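Local coordinates for protein aftrax (Archaeoglobus fulgidus, PDB 3ZC0) that binds and cleaves duplex RNA as a magnesium-dependent, Translin-family ribonuclease resembling the TRAX subunit of C3PO, at residues F115-A126 / S137-I148. The protein carries 1 engineered substitution. Numbering follows the deposited sequence.
Sequences FAAAVGELRRYA and SAERMLEVMEKI. Engineered in segment 115-126: Ala117 (natural residue Asp). With MG (magnesium ion), chain U.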
ATOM      1  N   PHE E 115      11.084  22.838 -11.381  1.00 41.63           N
ATOM      2  CA  PHE E 115      12.512  22.909 -11.694  1.00 36.79           C
ATOM      3  C   PHE E 115      13.209  21.592 -11.375  1.00 34.98           C
ATOM      4  O   PHE E 115      14.009  21.063 -12.208  1.00 40.67           O
ATOM      5  CB  PHE E 115      13.181  24.080 -10.971  1.00 41.00           C
ATOM      6  CG  PHE E 115      13.066  25.390 -11.712  1.00 50.14           C
ATOM      7  CD1 PHE E 115      11.959  26.214 -11.537  1.00 54.24           C
ATOM      8  CD2 PHE E 115      14.057  25.792 -12.589  1.00 44.68           C
ATOM      9  CE1 PHE E 115      11.848  27.408 -12.215  1.00 43.19           C
ATOM     10  CE2 PHE E 115      13.959  26.985 -13.269  1.00 46.79           C
ATOM     11  CZ  PHE E 115      12.848  27.793 -13.083  1.00 56.57           C
ATOM     12  N   ALA E 116      12.898  21.058 -10.187  1.00 30.93           N
ATOM     13  CA  ALA E 116      13.440  19.747  -9.802  1.00 42.94           C
ATOM     14  C   ALA E 116      13.141  18.697 -10.881  1.00 42.88           C
ATOM     15  O   ALA E 116      14.030  17.959 -11.310  1.00 35.77           O
ATOM     16  CB  ALA E 116      12.916  19.298  -8.439  1.00 34.62           C
ATOM     17  N   ALA E 117      11.891  18.672 -11.334  1.00 37.66           N
ATOM     18  CA  ALA E 117      11.455  17.820 -12.427  1.00 27.47           C
ATOM     19  C   ALA E 117      12.297  18.019 -13.670  1.00 39.23           C
ATOM     20  O   ALA E 117      12.649  17.045 -14.355  1.00 44.34           O
ATOM     21  CB  ALA E 117      10.005  18.109 -12.756  1.00 40.42           C
ATOM     22  N   ALA E 118      12.586  19.281 -13.988  1.00 40.15           N
ATOM     23  CA  ALA E 118      13.316  19.599 -15.221  1.00 41.00           C
ATOM     24  C   ALA E 118      14.717  18.993 -15.228  1.00 40.79           C
ATOM     25  O   ALA E 118      15.235  18.652 -16.308  1.00 28.09           O
ATOM     26  CB  ALA E 118      13.371  21.108 -15.470  1.00 31.21           C
ATOM     27  N   VAL E 119      15.312  18.847 -14.034  1.00 29.79           N
ATOM     28  CA  VAL E 119      16.596  18.123 -13.935  1.00 33.47           C
ATOM     29  C   VAL E 119      16.714  16.819 -14.764  1.00 38.89           C
ATOM     30  O   VAL E 119      17.724  16.591 -15.444  1.00 31.09           O
ATOM     31  CB  VAL E 119      16.986  17.823 -12.490  1.00 30.02           C
ATOM     32  CG1 VAL E 119      18.386  17.182 -12.445  1.00 19.23           C
ATOM     33  CG2 VAL E 119      16.973  19.105 -11.691  1.00 35.55           C
ATOM     34  N   GLY E 120      15.682  15.978 -14.715  1.00 41.51           N
ATOM     35  CA  GLY E 120      15.671  14.723 -15.457  1.00 25.78           C
ATOM     36  C   GLY E 120      15.609  14.899 -16.957  1.00 30.00           C
ATOM     37  O   GLY E 120      16.232  14.115 -17.701  1.00 32.73           O
ATOM     38  N   GLU E 121      14.864  15.916 -17.406  1.00 33.23           N
ATOM     39  CA  GLU E 121      14.769  16.175 -18.841  1.00 38.12           C
ATOM     40  C   GLU E 121      16.141  16.644 -19.300  1.00 44.70           C
ATOM     41  O   GLU E 121      16.623  16.285 -20.386  1.00 37.19           O
ATOM     42  CB  GLU E 121      13.703  17.226 -19.159  1.00 31.63           C
ATOM     43  CG  GLU E 121      12.324  16.921 -18.610  1.00 37.24           C
ATOM     44  CD  GLU E 121      11.710  15.649 -19.181  1.00 47.29           C
ATOM     45  OE1 GLU E 121      12.252  15.114 -20.176  1.00 48.16           O
ATOM     46  OE2 GLU E 121      10.688  15.177 -18.623  1.00 49.40           O
ATOM     47  N   LEU E 122      16.778  17.438 -18.444  1.00 34.36           N
ATOM     48  CA  LEU E 122      18.134  17.861 -18.709  1.00 32.46           C
ATOM     49  C   LEU E 122      19.038  16.637 -18.844  1.00 41.48           C
ATOM     50  O   LEU E 122      19.861  16.573 -19.761  1.00 40.80           O
ATOM     51  CB  LEU E 122      18.627  18.824 -17.628  1.00 38.17           C
ATOM     52  CG  LEU E 122      18.025  20.226 -17.770  1.00 45.59           C
ATOM     53  CD1 LEU E 122      18.462  21.142 -16.651  1.00 42.91           C
ATOM     54  CD2 LEU E 122      18.415  20.814 -19.112  1.00 28.53           C
ATOM     55  N   ARG E 123      18.879  15.658 -17.957  1.00 42.29           N
ATOM     56  CA  ARG E 123      19.660  14.430 -18.097  1.00 42.73           C
ATOM     57  C   ARG E 123      19.484  13.817 -19.488  1.00 38.45           C
ATOM     58  O   ARG E 123      20.488  13.613 -20.189  1.00 48.72           O
ATOM     59  CB  ARG E 123      19.366  13.392 -17.013  1.00 37.00           C
ATOM     60  CG  ARG E 123      19.789  11.998 -17.447  1.00 36.25           C
ATOM     61  CD  ARG E 123      19.962  11.025 -16.304  1.00 42.95           C
ATOM     62  NE  ARG E 123      20.225   9.659 -16.776  1.00 56.60           N
ATOM     63  CZ  ARG E 123      21.377   9.238 -17.311  1.00 62.27           C
ATOM     64  NH1 ARG E 123      22.393  10.075 -17.484  1.00 60.02           N
ATOM     65  NH2 ARG E 123      21.516   7.970 -17.688  1.00 76.42           N
ATOM     66  N   ARG E 124      18.241  13.546 -19.904  1.00 26.05           N
ATOM     67  CA  ARG E 124      18.047  13.008 -21.274  1.00 35.47           C
ATOM     68  C   ARG E 124      18.782  13.832 -22.317  1.00 42.47           C
ATOM     69  O   ARG E 124      19.579  13.293 -23.071  1.00 49.71           O
ATOM     70  CB  ARG E 124      16.584  12.922 -21.699  1.00 30.22           C
ATOM     71  CG  ARG E 124      15.719  12.146 -20.758  1.00 36.46           C
ATOM     72  CD  ARG E 124      14.381  11.870 -21.387  1.00 50.28           C
ATOM     73  NE  ARG E 124      13.644  10.887 -20.606  1.00 46.94           N
ATOM     74  CZ  ARG E 124      12.748  11.191 -19.678  1.00 43.42           C
ATOM     75  NH1 ARG E 124      12.463  12.465 -19.412  1.00 54.21           N
ATOM     76  NH2 ARG E 124      12.137  10.217 -19.023  1.00 37.22           N
ATOM     77  N   TYR E 125      18.528  15.137 -22.326  1.00 36.63           N
ATOM     78  CA  TYR E 125      19.162  16.040 -23.278  1.00 38.62           C
ATOM     79  C   TYR E 125      20.694  15.969 -23.294  1.00 38.98           C
ATOM     80  O   TYR E 125      21.290  15.880 -24.367  1.00 35.46           O
ATOM     81  CB  TYR E 125      18.710  17.466 -23.009  1.00 45.91           C
ATOM     82  CG  TYR E 125      19.014  18.448 -24.115  1.00 44.69           C
ATOM     83  CD1 TYR E 125      18.239  18.493 -25.270  1.00 47.06           C
ATOM     84  CD2 TYR E 125      20.068  19.342 -23.997  1.00 37.83           C
ATOM     85  CE1 TYR E 125      18.513  19.403 -26.279  1.00 49.53           C
ATOM     86  CE2 TYR E 125      20.342  20.254 -24.991  1.00 50.15           C
ATOM     87  CZ  TYR E 125      19.564  20.281 -26.129  1.00 51.12           C
ATOM     88  OH  TYR E 125      19.845  21.202 -27.108  1.00 65.47           O
ATOM     89  N   ALA E 126      21.325  16.003 -22.118  1.00 34.90           N
ATOM     90  CA  ALA E 126      22.792  15.889 -22.007  1.00 45.21           C
ATOM     91  C   ALA E 126      23.329  14.557 -22.546  1.00 45.56           C
ATOM     92  O   ALA E 126      24.399  14.482 -23.165  1.00 37.39           O
ATOM     93  CB  ALA E 126      23.212  16.053 -20.570  1.00 30.16           C
ATOM     94  N   SER E 137      28.224  21.157 -24.785  1.00 49.20           N
ATOM     95  CA  SER E 137      26.804  21.274 -24.493  1.00 54.65           C
ATOM     96  C   SER E 137      26.418  20.417 -23.275  1.00 58.44           C
ATOM     97  O   SER E 137      25.751  20.905 -22.345  1.00 57.39           O
ATOM     98  CB  SER E 137      25.989  20.893 -25.729  1.00 49.73           C
ATOM     99  OG  SER E 137      24.608  21.126 -25.556  1.00 61.84           O
ATOM    100  N   ALA E 138      26.857  19.158 -23.267  1.00 46.49           N
ATOM    101  CA  ALA E 138      26.600  18.281 -22.134  1.00 41.98           C
ATOM    102  C   ALA E 138      27.201  18.842 -20.841  1.00 44.16           C
ATOM    103  O   ALA E 138      26.592  18.735 -19.782  1.00 46.58           O
ATOM    104  CB  ALA E 138      27.117  16.903 -22.409  1.00 44.15           C
ATOM    105  N   GLU E 139      28.383  19.450 -20.933  1.00 43.81           N
ATOM    106  CA  GLU E 139      28.997  20.122 -19.790  1.00 38.92           C
ATOM    107  C   GLU E 139      28.077  21.206 -19.235  1.00 55.24           C
ATOM    108  O   GLU E 139      27.833  21.278 -18.022  1.00 40.95           O
ATOM    109  CB  GLU E 139      30.311  20.780 -20.197  1.00 46.80           C
ATOM    110  CG  GLU E 139      31.552  19.941 -19.988  1.00 64.45           C
ATOM    111  CD  GLU E 139      32.664  20.322 -20.954  1.00 76.93           C
ATOM    112  OE1 GLU E 139      33.388  21.300 -20.665  1.00 93.79           O
ATOM    113  OE2 GLU E 139      32.804  19.650 -22.006  1.00 67.92           O
ATOM    114  N   ARG E 140      27.586  22.068 -20.119  1.00 50.56           N
ATOM    115  CA  ARG E 140      26.695  23.132 -19.668  1.00 61.72           C
ATOM    116  C   ARG E 140      25.497  22.529 -18.950  1.00 56.42           C
ATOM    117  O   ARG E 140      25.179  22.917 -17.827  1.00 49.26           O
ATOM    118  CB  ARG E 140      26.266  24.043 -20.825  1.00 70.52           C
ATOM    119  CG  ARG E 140      27.429  24.855 -21.405  1.00 87.01           C
ATOM    120  CD  ARG E 140      26.961  25.931 -22.370  1.00 92.48           C
ATOM    121  NE  ARG E 140      26.295  25.376 -23.548  1.00106.29           N
ATOM    122  CZ  ARG E 140      26.882  25.180 -24.726  1.00 96.36           C
ATOM    123  NH1 ARG E 140      28.163  25.489 -24.895  1.00 82.54           N
ATOM    124  NH2 ARG E 140      26.185  24.674 -25.737  1.00 79.36           N
ATOM    125  N   MET E 141      24.872  21.539 -19.575  1.00 55.77           N
ATOM    126  CA  MET E 141      23.749  20.860 -18.942  1.00 39.90           C
ATOM    127  C   MET E 141      24.081  20.349 -17.553  1.00 39.98           C
ATOM    128  O   MET E 141      23.328  20.576 -16.615  1.00 41.80           O
ATOM    129  CB  MET E 141      23.230  19.739 -19.825  1.00 38.81           C
ATOM    130  CG  MET E 141      22.754  20.241 -21.180  1.00 56.50           C
ATOM    131  SD  MET E 141      21.417  21.436 -21.063  1.00 51.94           S
ATOM    132  CE  MET E 141      22.280  23.001 -21.149  1.00 54.26           C
ATOM    133  N   LEU E 142      25.211  19.672 -17.421  1.00 43.23           N
ATOM    134  CA  LEU E 142      25.643  19.194 -16.119  1.00 43.10           C
ATOM    135  C   LEU E 142      25.663  20.364 -15.142  1.00 50.52           C
ATOM    136  O   LEU E 142      25.180  20.252 -14.006  1.00 42.28           O
ATOM    137  CB  LEU E 142      27.035  18.568 -16.206  1.00 29.81           C
ATOM    138  CG  LEU E 142      27.201  17.072 -15.944  1.00 40.69           C
ATOM    139  CD1 LEU E 142      25.897  16.384 -15.546  1.00 34.37           C
ATOM    140  CD2 LEU E 142      27.794  16.429 -17.179  1.00 50.38           C
ATOM    141  N   GLU E 143      26.208  21.493 -15.602  1.00 63.26           N
ATOM    142  CA  GLU E 143      26.385  22.664 -14.740  1.00 50.04           C
ATOM    143  C   GLU E 143      25.039  23.170 -14.247  1.00 48.41           C
ATOM    144  O   GLU E 143      24.854  23.314 -13.033  1.00 43.95           O
ATOM    145  CB  GLU E 143      27.178  23.776 -15.444  1.00 54.05           C
ATOM    146  CG  GLU E 143      28.673  23.465 -15.648  1.00 88.85           C
ATOM    147  CD  GLU E 143      29.433  24.561 -16.413  1.00104.61           C
ATOM    148  OE1 GLU E 143      28.844  25.630 -16.702  1.00 90.11           O
ATOM    149  OE2 GLU E 143      30.629  24.350 -16.724  1.00 82.32           O
ATOM    150  N   VAL E 144      24.098  23.413 -15.170  1.00 35.52           N
ATOM    151  CA  VAL E 144      22.741  23.827 -14.764  1.00 49.54           C
ATOM    152  C   VAL E 144      22.076  22.815 -13.815  1.00 52.26           C
ATOM    153  O   VAL E 144      21.586  23.208 -12.757  1.00 50.64           O
ATOM    154  CB  VAL E 144      21.794  24.272 -15.959  1.00 40.80           C
ATOM    155  CG1 VAL E 144      22.238  23.696 -17.259  1.00 51.64           C
ATOM    156  CG2 VAL E 144      20.326  23.931 -15.684  1.00 35.48           C
ATOM    157  N   MET E 145      22.105  21.529 -14.177  1.00 47.82           N
ATOM    158  CA  MET E 145      21.576  20.450 -13.333  1.00 44.16           C
ATOM    159  C   MET E 145      22.061  20.587 -11.909  1.00 43.81           C
ATOM    160  O   MET E 145      21.263  20.694 -10.962  1.00 59.02           O
ATOM    161  CB  MET E 145      21.977  19.078 -13.888  1.00 38.59           C
ATOM    162  CG  MET E 145      21.190  18.694 -15.144  1.00 54.77           C
ATOM    163  SD  MET E 145      21.733  17.199 -15.994  1.00 44.55           S
ATOM    164  CE  MET E 145      21.693  16.037 -14.614  1.00 52.58           C
ATOM    165  N   GLU E 146      23.378  20.605 -11.768  1.00 43.20           N
ATOM    166  CA  GLU E 146      24.006  20.822 -10.479  1.00 41.13           C
ATOM    167  C   GLU E 146      23.513  22.109  -9.796  1.00 46.00           C
ATOM    168  O   GLU E 146      23.295  22.117  -8.581  1.00 44.36           O
ATOM    169  CB  GLU E 146      25.526  20.854 -10.641  1.00 38.99           C
ATOM    170  CG  GLU E 146      26.199  19.499 -10.770  1.00 42.81           C
ATOM    171  CD  GLU E 146      26.391  18.796  -9.430  1.00 76.11           C
ATOM    172  OE1 GLU E 146      25.749  19.202  -8.430  1.00 85.33           O
ATOM    173  OE2 GLU E 146      27.195  17.836  -9.377  1.00 55.12           O
ATOM    174  N   LYS E 147      23.329  23.185 -10.568  1.00 41.92           N
ATOM    175  CA  LYS E 147      22.904  24.469 -10.006  1.00 37.09           C
ATOM    176  C   LYS E 147      21.538  24.327  -9.369  1.00 49.03           C
ATOM    177  O   LYS E 147      21.368  24.606  -8.186  1.00 47.15           O
ATOM    178  CB  LYS E 147      22.865  25.565 -11.068  1.00 34.26           C
ATOM    179  N   ILE E 148      20.571  23.884 -10.166  1.00 45.54           N
ATOM    180  CA  ILE E 148      19.219  23.623  -9.704  1.00 26.85           C
ATOM    181  C   ILE E 148      19.234  22.762  -8.456  1.00 35.18           C
ATOM    182  O   ILE E 148      18.559  23.080  -7.481  1.00 40.81           O
ATOM    183  CB  ILE E 148      18.390  22.908 -10.768  1.00 29.85           C
ATOM    184  CG1 ILE E 148      18.272  23.758 -12.031  1.00 35.93           C
ATOM    185  CG2 ILE E 148      17.006  22.616 -10.250  1.00 31.33           C
ATOM    186  CD1 ILE E 148      17.648  23.011 -13.223  1.00 32.63           C
TER
HETATM  187 MG    MG U 197       9.271  14.998 -17.126  1.00 45.95          MG
HETATM  188  O   HOH W   1      11.031  14.836 -16.072  1.00 47.42           O
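An antiparallel helical hairpin of the all-helical Translin fold, made by helices 108-132 and 135-153, closes through Leu122, a knob seated among Met141, Val144, Met145 and Ile148. Leu122 turns CD1 to CG2 of Val144 and lays CD2 against SD of Met141, 3.6 Å away, the two side chains crossing nearly at right angles. Leu122 and Met145 run past each other in opposite directions, CB of Leu122 3.6 Å from CG of Met145. Ile148 returns the knob, fitting among Phe115, Ala116, Val119 and Leu122, with CG2 3.8 Å from CG2 of Val119. Such reciprocal knobs-into-holes suit the segment axes, 166° apart in direction and 9.2 Å apart at their closest. Met145 runs extended to SD and then bends at chi3 (53°), bringing CE to 4.1 Å from CG1 of Val119; an alanine here would probably leave Leu122 CB and Val119 CG1 without their cover and open a gap facing Ile177 of helix 166-187. Toward the hairpin turn, Met141 makes an oblique Met-aromatic contact, its SD 3.8 Å from CD2 of Tyr125, while Ala126 and Ala138 let the backbones come close, 4.5 Å between their CA atoms. On the helix 115-126 flank turned from this apolar seam, Glu121 OE2 binds magnesium at 2.1 Å together with Glu86, water and an RNA phosphate; OE1 hydrogen-bonds His42 and forms a salt bridge, its hydrogen bond weak, with Arg124.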